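Local coordinates for D-threo-3-hydroxyaspartate dehydratase (Delftia, PDB 3WQC), which uses pyridoxal 5'-phosphate to catalyse the deamination of D-threo-3-hydroxyaspartate to oxaloacetate and ammonium, and also acts as a dehydratase on related hydroxyaspartates and D-serine, at residues 269-274 with 354-359; 291-296 with 363-368. One frame throughout, in Å; residues are numbered along the deposited sequence. Where two conformers were deposited one is given.

Contact 1. Residues 269-274 with 354-359; sequences SVLATV and RLRILP
S269 opens the pairing with a side-chain bond. Its OG, flanked by both the backbone N and the carbonyl carbon (chi1 61°), meets R356. The arginine chain bends at chi3 (71°) and brings NE within 3.1 Å of S269 OG, which lies close to the guanidinium plane on a nearly straight N-H (172°). A water completes a small ring between S269 OG and R356 NH1, while R356 NH2 reaches L314 O, so several partners fix the flat group's rotation in this buried place. An alanine here lacks the guanidinium and CG, so the grip on S269 OG and L314 O and the apolar contact with L271 CD1 would probably be lost.

V270 points to the face opposite L271 and R356, the one I357 shares, and exchanges two backbone bonds with I357: V270 N to I357 O at 2.8 Å, on a lone pair, and I357 N to V270 O at 2.8 Å, from above the carbonyl plane. Here two antiparallel strands, 268-278 and 354-358, run side by side in the mixed sheet of the C-terminal domain, with strand 22-26 on the far side of the former.

L271 crosses R356 obliquely, its CD1 3.8 Å from R356 CG; branched and apolar, it covers the aliphatic part of the chain. A272 repeats the hydrogen-bonded pairing with L355, A272 N to L355 O and L355 N to A272 O both spanning 2.9 Å. T273 lies alongside extended R354, OG1 bonded to T20 while R354 NH1 reaches L15 O and L18 O; H100 of the second subunit packs on both. V274 sets CG2 4.0 Å from L355 CD1.

Contact 2. Residues 291-296 with 363-368; sequences MAMSRD and CATGAQ
The Q368 amide holds the M291 carbonyl oxygen near its own plane: NE2 donates to M291 O over 3.0 Å, arriving from above the plane of that carbonyl. The sulfur of M291, its chain crossing the glutamine at about a right angle, also nears this nitrogen, with SD 3.6 Å from Q368 NE2.

Where helix 290-293 ends, S294 leaves helical geometry with positive phi (77°) and forms an ST turn, its OG accepting from D296 N at 3.0 Å. The carbonyl of M293 is gripped twice. S294 OG donates in its plane, on a lone pair, over 2.7 Å, and T365 OG1 comes from helix 362-366 above the plane, at 2.6 Å. Threonine suits this place because its two branches do different work: the hydroxyl takes the buried carbonyl while CG2 packs 3.6 Å from A292 O.

The helix carrying T365 also holds C363, which with H361 makes the magnesium site; D296 OD2 bonds H361 ND1 and forms a salt bridge to R295 of the second subunit. A364, with only a methyl, comes close: its CB lies 3.4 Å from S294 OG.

Both contacts are buried and lie within one domain, but contact 2 is deeper: its centre lies about 12 Å from the centre of the chain, that of contact 1 about 21 Å. Contact 1 joins strands through repeated backbone bonds; contact 2 sets the end of helix 290-293 against 363-368, whose T365 and Q368 side chains donate to backbone carbonyls. They share an apolar seam: V270 CG2 packs 3.6 Å from T365 CG2, and I357 CG2 lies 3.5 Å from M293 CE, so the V270 and I357 face of the sheet receives both helices. Strand 354-358 leads directly toward helix 362-366, carrying the chain from sheet packing to the metal site. Both contacts touch the second subunit, contact 2 more extensively.

Contact 1. Residues 269-274 with 354-359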
ATOM      1  N   SER B 269      14.288  -5.335  -2.996  1.00 15.47           N
ATOM      2  CA  SER B 269      14.379  -4.137  -3.787  1.00 15.47           C
ATOM      3  C   SER B 269      13.250  -4.204  -4.836  1.00 13.88           C
ATOM      4  O   SER B 269      12.733  -5.316  -5.124  1.00 16.40           O
ATOM      5  CB  SER B 269      15.770  -3.968  -4.520  1.00 16.62           C
ATOM      6  OG  SER B 269      15.990  -5.058  -5.407  1.00 17.64           O
ATOM      7  N   VAL B 270      12.904  -3.061  -5.408  1.00 14.93           N
ATOM      8  CA  VAL B 270      11.834  -3.046  -6.432  1.00 14.00           C
ATOM      9  C   VAL B 270      12.569  -2.775  -7.759  1.00 13.52           C
ATOM     10  O   VAL B 270      13.179  -1.705  -7.954  1.00 14.72           O
ATOM     11  CB  VAL B 270      10.785  -1.979  -6.162  1.00 13.02           C
ATOM     12  CG1 VAL B 270       9.820  -1.815  -7.329  1.00 14.45           C
ATOM     13  CG2 VAL B 270      10.048  -2.330  -4.845  1.00 15.45           C
ATOM     14  N   LEU B 271      12.418  -3.683  -8.678  1.00 13.74           N
ATOM     15  CA  LEU B 271      12.964  -3.566 -10.049  1.00 14.48           C
ATOM     16  C   LEU B 271      12.073  -2.599 -10.815  1.00 15.95           C
ATOM     17  O   LEU B 271      10.866  -2.756 -10.776  1.00 16.04           O
ATOM     18  CB  LEU B 271      12.898  -4.971 -10.680  1.00 16.04           C
ATOM     19  CG  LEU B 271      13.598  -5.111 -12.079  1.00 15.42           C
ATOM     20  CD1 LEU B 271      15.120  -4.944 -11.942  1.00 19.44           C
ATOM     21  CD2 LEU B 271      13.199  -6.480 -12.643  1.00 19.65           C
ATOM     22  N   ALA B 272      12.664  -1.583 -11.502  1.00 14.56           N
ATOM     23  CA  ALA B 272      11.898  -0.550 -12.154  1.00 14.51           C
ATOM     24  C   ALA B 272      12.539  -0.266 -13.481  1.00 15.86           C
ATOM     25  O   ALA B 272      13.745  -0.469 -13.610  1.00 18.35           O
ATOM     26  CB  ALA B 272      11.882   0.736 -11.286  1.00 16.72           C
ATOM     27  N   THR B 273      11.773   0.250 -14.406  1.00 16.03           N
ATOM     28  CA  THR B 273      12.300   0.712 -15.690  1.00 17.63           C
ATOM     29  C   THR B 273      12.191   2.213 -15.830  1.00 14.79           C
ATOM     30  O   THR B 273      11.128   2.817 -15.454  1.00 17.49           O
ATOM     31  CB  THR B 273      11.460   0.058 -16.857  1.00 19.53           C
ATOM     32  OG1 THR B 273      11.642  -1.357 -16.796  1.00 18.04           O
ATOM     33  CG2 THR B 273      11.950   0.479 -18.238  1.00 22.46           C
ATOM     34  N   VAL B 274      13.216   2.854 -16.485  1.00 16.26           N
ATOM     35  CA  VAL B 274      13.094   4.249 -16.805  1.00 16.68           C
ATOM     36  C   VAL B 274      12.162   4.421 -18.046  1.00 16.72           C
ATOM     37  O   VAL B 274      12.392   3.775 -19.101  1.00 19.10           O
ATOM     38  CB  VAL B 274      14.496   4.804 -17.158  1.00 17.59           C
ATOM     39  CG1 VAL B 274      14.322   6.269 -17.635  1.00 19.82           C
ATOM     40  CG2 VAL B 274      15.371   4.812 -15.886  1.00 20.88           C
ATOM     41  N   ARG B 354      17.027  -0.462 -16.554  1.00 18.71           N
ATOM     42  CA  ARG B 354      16.447  -1.112 -15.342  1.00 20.52           C
ATOM     43  C   ARG B 354      17.258  -0.743 -14.122  1.00 19.64           C
ATOM     44  O   ARG B 354      18.534  -0.777 -14.139  1.00 23.37           O
ATOM     45  CB  ARG B 354      16.441  -2.620 -15.494  1.00 24.50           C
ATOM     46  CG  ARG B 354      15.425  -3.026 -16.511  1.00 22.59           C
ATOM     47  CD  ARG B 354      15.347  -4.491 -16.724  1.00 29.54           C
ATOM     48  NE  ARG B 354      14.148  -4.582 -17.577  1.00 30.39           N
ATOM     49  CZ  ARG B 354      13.147  -5.440 -17.441  1.00 21.93           C
ATOM     50  NH1 ARG B 354      13.253  -6.441 -16.601  1.00 21.35           N
ATOM     51  NH2 ARG B 354      12.088  -5.321 -18.245  1.00 25.52           N
ATOM     52  N   LEU B 355      16.559  -0.430 -13.035  1.00 18.25           N
ATOM     53  CA  LEU B 355      17.183   0.016 -11.759  1.00 18.60           C
ATOM     54  C   LEU B 355      16.531  -0.809 -10.649  1.00 19.32           C
ATOM     55  O   LEU B 355      15.524  -1.478 -10.876  1.00 17.68           O
ATOM     56  CB  LEU B 355      16.844   1.472 -11.513  1.00 20.86           C
ATOM     57  CG  LEU B 355      17.407   2.451 -12.501  1.00 23.18           C
ATOM     58  CD1 LEU B 355      16.820   3.821 -12.265  1.00 22.09           C
ATOM     59  CD2 LEU B 355      18.951   2.429 -12.455  1.00 24.82           C
ATOM     60  N   ARG B 356      17.088  -0.793  -9.450  1.00 17.87           N
ATOM     61  CA  ARG B 356      16.455  -1.462  -8.314  1.00 16.92           C
ATOM     62  C   ARG B 356      16.310  -0.401  -7.213  1.00 17.70           C
ATOM     63  O   ARG B 356      17.243   0.325  -6.933  1.00 21.06           O
ATOM     64  CB  ARG B 356      17.319  -2.679  -7.875  1.00 17.93           C
ATOM     65  CG  ARG B 356      17.133  -3.780  -8.925  1.00 18.52           C
ATOM     66  CD  ARG B 356      18.201  -4.840  -8.791  1.00 19.63           C
ATOM     67  NE  ARG B 356      18.072  -5.683  -7.597  1.00 18.92           N
ATOM     68  CZ  ARG B 356      18.915  -6.694  -7.352  1.00 18.14           C
ATOM     69  NH1 ARG B 356      18.730  -7.425  -6.251  1.00 21.47           N
ATOM     70  NH2 ARG B 356      19.966  -6.941  -8.169  1.00 21.78           N
ATOM     71  N   ILE B 357      15.179  -0.367  -6.556  1.00 16.50           N
ATOM     72  CA  ILE B 357      14.953   0.690  -5.559  1.00 16.15           C
ATOM     73  C   ILE B 357      14.836   0.065  -4.177  1.00 15.87           C
ATOM     74  O   ILE B 357      14.044  -0.897  -3.973  1.00 16.38           O
ATOM     75  CB  ILE B 357      13.647   1.481  -5.838  1.00 15.11           C
ATOM     76  CG1 ILE B 357      13.453   1.886  -7.349  1.00 18.46           C
ATOM     77  CG2 ILE B 357      13.420   2.593  -4.847  1.00 16.10           C
ATOM     78  CD1 ILE B 357      14.588   2.794  -7.799  1.00 21.12           C
ATOM     79  N   LEU B 358      15.684   0.489  -3.235  1.00 15.47           N
ATOM     80  CA  LEU B 358      15.542  -0.041  -1.873  1.00 15.30           C
ATOM     81  C   LEU B 358      14.402   0.698  -1.175  1.00 14.32           C
ATOM     82  O   LEU B 358      14.328   1.931  -1.231  1.00 15.64           O
ATOM     83  CB  LEU B 358      16.845   0.177  -1.022  1.00 17.24           C
ATOM     84  CG  LEU B 358      18.124  -0.461  -1.638  1.00 16.95           C
ATOM     85  CD1 LEU B 358      19.333  -0.087  -0.730  1.00 20.09           C
ATOM     86  CD2 LEU B 358      17.890  -1.960  -1.812  1.00 20.16           C
ATOM     87  N   PRO B 359      13.561  -0.052  -0.426  1.00 14.57           N
ATOM     88  CA  PRO B 359      12.363   0.538   0.153  1.00 16.04           C
ATOM     89  C   PRO B 359      12.607   1.246   1.504  1.00 14.32           C
ATOM     90  O   PRO B 359      13.537   0.841   2.262  1.00 14.33           O
ATOM     91  CB  PRO B 359      11.500  -0.697   0.449  1.00 14.95           C
ATOM     92  CG  PRO B 359      12.510  -1.791   0.723  1.00 16.71           C
ATOM     93  CD  PRO B 359      13.642  -1.510  -0.267  1.00 16.95           C
TER
HETATM   94  O   HOH W   1      16.756  -7.285  -4.082  1.00 18.50           O

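Contact 2. Residues 291-296 with 363-368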
ATOM      1  N   MET B 291       2.350   2.976  -5.926  1.00 11.56           N
ATOM      2  CA  MET B 291       1.663   1.663  -5.908  1.00 11.08           C
ATOM      3  C   MET B 291       2.709   0.534  -5.803  1.00 12.03           C
ATOM      4  O   MET B 291       2.406  -0.497  -5.222  1.00 15.45           O
ATOM      5  CB  MET B 291       0.815   1.475  -7.170  1.00 11.85           C
ATOM      6  CG  MET B 291      -0.116   0.223  -7.136  1.00 14.05           C
ATOM      7  SD  MET B 291      -1.339   0.300  -5.780  1.00 13.91           S
ATOM      8  CE  MET B 291      -2.491   1.488  -6.509  1.00 15.70           C
ATOM      9  N   ALA B 292       3.928   0.705  -6.329  1.00 10.87           N
ATOM     10  CA  ALA B 292       4.992  -0.292  -6.147  1.00 11.63           C
ATOM     11  C   ALA B 292       5.686  -0.088  -4.813  1.00 11.47           C
ATOM     12  O   ALA B 292       5.961  -1.072  -4.081  1.00 13.95           O
ATOM     13  CB  ALA B 292       6.007  -0.168  -7.273  1.00 13.77           C
ATOM     14  N   MET B 293       6.074   1.156  -4.466  1.00 10.75           N
ATOM     15  CA  MET B 293       6.908   1.347  -3.279  1.00 12.35           C
ATOM     16  C   MET B 293       6.060   1.361  -1.978  1.00 10.93           C
ATOM     17  O   MET B 293       6.672   1.142  -0.881  1.00 13.07           O
ATOM     18  CB  MET B 293       7.676   2.664  -3.329  1.00 12.60           C
ATOM     19  CG  MET B 293       8.628   2.779  -4.530  1.00 13.63           C
ATOM     20  SD  MET B 293       9.678   1.321  -4.853  1.00 15.22           S
ATOM     21  CE  MET B 293      10.594   1.203  -3.256  1.00 17.28           C
ATOM     22  N   SER B 294       4.754   1.609  -2.119  1.00 11.70           N
ATOM     23  CA  SER B 294       3.899   2.026  -1.033  1.00 11.52           C
ATOM     24  C   SER B 294       4.111   3.523  -0.719  1.00 10.99           C
ATOM     25  O   SER B 294       5.165   4.117  -1.099  1.00 12.67           O
ATOM     26  CB  SER B 294       3.971   1.229   0.292  1.00 10.80           C
ATOM     27  OG  SER B 294       5.014   1.747   1.138  1.00 12.58           O
ATOM     28  N   ARG B 295       3.125   4.084  -0.012  1.00 12.88           N
ATOM     29  CA  ARG B 295       3.270   5.473   0.422  1.00 11.77           C
ATOM     30  C   ARG B 295       4.188   5.620   1.682  1.00 11.41           C
ATOM     31  O   ARG B 295       4.293   6.757   2.186  1.00 13.21           O
ATOM     32  CB  ARG B 295       1.878   6.114   0.755  1.00 12.40           C
ATOM     33  CG  ARG B 295       1.187   6.599  -0.524  1.00 13.19           C
ATOM     34  CD  ARG B 295       1.868   7.845  -1.075  1.00 13.65           C
ATOM     35  NE  ARG B 295       0.871   8.673  -1.716  1.00 14.02           N
ATOM     36  CZ  ARG B 295       1.148   9.692  -2.505  1.00 14.88           C
ATOM     37  NH1 ARG B 295       2.442   9.979  -2.811  1.00 16.57           N
ATOM     38  NH2 ARG B 295       0.115  10.443  -2.980  1.00 18.76           N
ATOM     39  N   ASP B 296       4.792   4.546   2.204  1.00 12.00           N
ATOM     40  CA  ASP B 296       5.581   4.683   3.419  1.00 12.97           C
ATOM     41  C   ASP B 296       6.748   5.670   3.212  1.00 12.81           C
ATOM     42  O   ASP B 296       7.547   5.544   2.272  1.00 14.81           O
ATOM     43  CB  ASP B 296       6.086   3.320   3.865  1.00 12.80           C
ATOM     44  CG  ASP B 296       6.535   3.326   5.321  1.00 12.63           C
ATOM     45  OD1 ASP B 296       7.585   3.931   5.607  1.00 15.61           O
ATOM     46  OD2 ASP B 296       5.778   2.712   6.133  1.00 15.81           O
ATOM     47  N   CYS B 363       7.944  -4.091   5.032  1.00 12.34           N
ATOM     48  CA  CYS B 363       6.609  -4.708   5.254  1.00 12.08           C
ATOM     49  C   CYS B 363       5.597  -3.985   4.359  1.00 11.81           C
ATOM     50  O   CYS B 363       4.640  -4.577   3.889  1.00 12.24           O
ATOM     51  CB  CYS B 363       6.194  -4.456   6.740  1.00 13.59           C
ATOM     52  SG  CYS B 363       7.578  -4.885   7.895  1.00 15.11           S
ATOM     53  N   ALA B 364       5.756  -2.650   4.247  1.00 10.54           N
ATOM     54  CA  ALA B 364       4.770  -1.839   3.472  1.00 10.87           C
ATOM     55  C   ALA B 364       4.960  -2.064   1.979  1.00 10.96           C
ATOM     56  O   ALA B 364       4.014  -2.298   1.204  1.00 11.98           O
ATOM     57  CB  ALA B 364       4.951  -0.377   3.821  1.00 11.72           C
ATOM     58  N   THR B 365       6.252  -2.077   1.504  1.00 10.46           N
ATOM     59  CA  THR B 365       6.489  -2.305   0.037  1.00 11.17           C
ATOM     60  C   THR B 365       6.084  -3.708  -0.319  1.00 11.75           C
ATOM     61  O   THR B 365       5.400  -3.880  -1.370  1.00 11.63           O
ATOM     62  CB  THR B 365       7.985  -2.083  -0.281  1.00 12.09           C
ATOM     63  OG1 THR B 365       8.316  -0.709   0.028  1.00 12.90           O
ATOM     64  CG2 THR B 365       8.317  -2.480  -1.727  1.00 13.59           C
ATOM     65  N   GLY B 366       6.387  -4.724   0.500  1.00 12.91           N
ATOM     66  CA  GLY B 366       6.082  -6.100   0.083  1.00 13.37           C
ATOM     67  C   GLY B 366       4.568  -6.285  -0.132  1.00 12.28           C
ATOM     68  O   GLY B 366       4.131  -7.032  -1.032  1.00 12.33           O
ATOM     69  N   ALA B 367       3.747  -5.603   0.683  1.00 12.00           N
ATOM     70  CA  ALA B 367       2.306  -5.820   0.644  1.00 11.74           C
ATOM     71  C   ALA B 367       1.684  -5.314  -0.687  1.00 12.22           C
ATOM     72  O   ALA B 367       0.532  -5.618  -1.018  1.00 13.48           O
ATOM     73  CB  ALA B 367       1.638  -5.084   1.815  1.00 14.19           C
ATOM     74  N   GLN B 368       2.434  -4.484  -1.422  1.00 11.52           N
ATOM     75  CA  GLN B 368       1.944  -3.993  -2.723  0.50 10.50           C
ATOM     76  C   GLN B 368       2.022  -5.037  -3.834  1.00 11.56           C
ATOM     77  O   GLN B 368       1.461  -4.817  -4.928  1.00 13.79           O
ATOM     78  CB  GLN B 368       2.750  -2.759  -3.120  0.50 10.94           C
ATOM     79  CG  GLN B 368       2.626  -1.610  -2.105  0.50 10.57           C
ATOM     80  CD  GLN B 368       1.162  -1.177  -1.890  0.50  9.55           C
ATOM     81  OE1 GLN B 368       0.468  -1.638  -0.918  0.50 12.58           O
ATOM     82  NE2 GLN B 368       0.661  -0.313  -2.795  0.50 12.77           N
TER
HETATM   83  O   HOH W   2      -0.050  -2.658  -5.228  1.00 17.10           O